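Local atomic coordinates of zinc transport transcriptional regulator (Lactococcus lactis subsp. lactis, PDB entry 5YHY), a protein that probably acts as a zinc-responsive transcriptional regulator of the MarR family, binding zinc ions and, through a winged helix-turn-helix domain, DNA. Residues His42-Leu47 / Val102-Glu107. The protein carries 1 engineered substitution. Sequence-based numbering, arbitrary orientation.
With ZN (zinc ion), chain B.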
loop_
_atom_site.group_PDB
_atom_site.type_symbol
_atom_site.label_atom_id
_atom_site.label_comp_id
_atom_site.label_asym_id
_atom_site.label_seq_id
_atom_site.Cartn_x
_atom_site.Cartn_y
_atom_site.Cartn_z
ATOM N N HIS A 42 16.818 -5.871 -9.107
ATOM C CA HIS A 42 16.520 -7.100 -9.825
ATOM C C HIS A 42 17.546 -7.427 -10.899
ATOM O O HIS A 42 17.809 -8.594 -11.157
ATOM C CB HIS A 42 15.096 -7.071 -10.364
ATOM C CG HIS A 42 14.080 -6.948 -9.280
ATOM N ND1 HIS A 42 12.759 -6.649 -9.527
ATOM C CD2 HIS A 42 14.196 -7.060 -7.935
ATOM C CE1 HIS A 42 12.100 -6.592 -8.385
ATOM N NE2 HIS A 42 12.951 -6.832 -7.402
ATOM N N ILE A 43 18.150 -6.401 -11.490
ATOM C CA ILE A 43 19.265 -6.650 -12.387
ATOM C C ILE A 43 20.407 -7.309 -11.621
ATOM O O ILE A 43 20.998 -8.280 -12.089
ATOM C CB ILE A 43 19.732 -5.361 -13.075
ATOM C CG1 ILE A 43 18.662 -4.920 -14.090
ATOM C CG2 ILE A 43 21.093 -5.577 -13.765
ATOM C CD1 ILE A 43 19.022 -3.671 -14.851
ATOM N N LEU A 44 20.689 -6.813 -10.422
ATOM C CA LEU A 44 21.770 -7.394 -9.634
ATOM C C LEU A 44 21.489 -8.856 -9.297
ATOM O O LEU A 44 22.378 -9.697 -9.398
ATOM C CB LEU A 44 22.035 -6.584 -8.369
ATOM C CG LEU A 44 22.521 -5.153 -8.564
ATOM C CD1 LEU A 44 22.791 -4.561 -7.197
ATOM C CD2 LEU A 44 23.782 -5.096 -9.417
ATOM N N MET A 45 20.241 -9.169 -8.942
ATOM C CA MET A 45 19.869 -10.560 -8.696
ATOM C C MET A 45 20.057 -11.430 -9.920
ATOM O O MET A 45 20.498 -12.570 -9.819
ATOM C CB MET A 45 18.416 -10.674 -8.214
ATOM C CG MET A 45 18.225 -10.287 -6.769
ATOM S SD MET A 45 16.514 -10.458 -6.205
ATOM C CE MET A 45 16.188 -12.175 -6.557
ATOM N N LEU A 46 19.698 -10.902 -11.086
ATOM C CA LEU A 46 19.848 -11.652 -12.314
ATOM C C LEU A 46 21.334 -11.925 -12.601
ATOM O O LEU A 46 21.715 -13.042 -12.948
ATOM C CB LEU A 46 19.178 -10.901 -13.471
ATOM C CG LEU A 46 19.278 -11.562 -14.837
ATOM C CD1 LEU A 46 18.726 -12.981 -14.802
ATOM C CD2 LEU A 46 18.555 -10.721 -15.893
ATOM N N LEU A 47 22.170 -10.906 -12.427
ATOM C CA LEU A 47 23.593 -11.035 -12.738
ATOM C C LEU A 47 24.318 -11.957 -11.759
ATOM O O LEU A 47 25.333 -12.562 -12.113
ATOM C CB LEU A 47 24.267 -9.662 -12.796
ATOM C CG LEU A 47 23.720 -8.748 -13.893
ATOM C CD1 LEU A 47 24.532 -7.456 -13.902
ATOM C CD2 LEU A 47 23.768 -9.430 -15.256
ATOM N N VAL A 102 27.949 -8.156 -4.720
ATOM C CA VAL A 102 27.661 -9.526 -4.315
ATOM C C VAL A 102 26.762 -9.592 -3.071
ATOM O O VAL A 102 25.734 -10.259 -3.093
ATOM C CB VAL A 102 28.963 -10.332 -4.128
ATOM C CG1 VAL A 102 28.674 -11.685 -3.497
ATOM C CG2 VAL A 102 29.657 -10.498 -5.470
ATOM N N PRO A 103 27.133 -8.891 -1.988
ATOM C CA PRO A 103 26.249 -8.974 -0.817
ATOM C C PRO A 103 24.914 -8.249 -1.015
ATOM O O PRO A 103 23.923 -8.621 -0.378
ATOM C CB PRO A 103 27.065 -8.295 0.290
ATOM C CG PRO A 103 28.016 -7.381 -0.443
ATOM C CD PRO A 103 28.365 -8.132 -1.701
ATOM N N VAL A 104 24.898 -7.234 -1.878
ATOM C CA VAL A 104 23.699 -6.450 -2.149
ATOM C C VAL A 104 22.672 -7.353 -2.817
ATOM O O VAL A 104 21.506 -7.384 -2.419
ATOM C CB VAL A 104 24.005 -5.232 -3.065
ATOM C CG1 VAL A 104 22.728 -4.479 -3.437
ATOM C CG2 VAL A 104 25.007 -4.291 -2.392
ATOM N N ALA A 105 23.116 -8.100 -3.821
ATOM C CA ALA A 105 22.228 -9.012 -4.546
ATOM C C ALA A 105 21.775 -10.149 -3.637
ATOM O O ALA A 105 20.615 -10.571 -3.675
ATOM C CB ALA A 105 22.924 -9.569 -5.781
ATOM N N LYS A 106 22.696 -10.646 -2.815
ATOM C CA LYS A 106 22.368 -11.734 -1.906
ATOM C C LYS A 106 21.303 -11.283 -0.920
ATOM O O LYS A 106 20.360 -12.029 -0.644
ATOM C CB LYS A 106 23.613 -12.218 -1.153
ATOM C CG LYS A 106 23.341 -13.386 -0.216
ATOM C CD LYS A 106 24.550 -13.671 0.670
ATOM C CE LYS A 106 24.195 -14.620 1.809
ATOM N NZ LYS A 106 25.298 -14.708 2.806
ATOM N N GLU A 107 21.444 -10.062 -0.404
ATOM C CA GLU A 107 20.485 -9.530 0.561
ATOM C C GLU A 107 19.111 -9.388 -0.065
ATOM O O GLU A 107 18.108 -9.769 0.534
ATOM C CB GLU A 107 20.919 -8.176 1.115
ATOM C CG GLU A 107 19.916 -7.585 2.098
ATOM C CD GLU A 107 20.327 -6.227 2.645
ATOM O OE1 GLU A 107 21.531 -5.896 2.602
ATOM O OE2 GLU A 107 19.437 -5.488 3.123
HETATM ZN ZN ZN B . 12.812 -6.866 -5.370
#
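Helix 38-49 of the winged helix-turn-helix domain of this MarR-family regulator packs against the first turns of the long helix 102-123 that follows the wing, Leu44 and Met45 meeting Val104 and Ala105. The two segments cross nearly at right angles (-103°), their axes 8.6 Å apart. The small side chain of Ala105 is consistent with this close approach, with the CA atoms of Met45 and Ala105 just 5.0 Å apart. The Ala105 methyl CB rests on the backbone of helix 38-49, 3.7 Å from Leu44 O, and also meets Leu44 CB. Leu44 keeps CG anti to its own carbonyl carbon (chi1 -64°), and its branch CD1 reaches Val104 CG1 at 3.8 Å, the two side chains crossing at a slant. Leu36 touches both of them, while Leu75 of helix 65-77 and Leu97 of strand 93-97 also touch Leu44. One turn before Met45, His42 faces the metal site: its NE2 binds zinc at 2.0 Å, and Glu24, His108 and His112 complete the coordination. Because His108 and His112 lie farther along helix 102-123, the zinc joins the same two helices that pack here. Beside Ala105, the Met45 chain passes with CG 3.9 Å from Ala105 O.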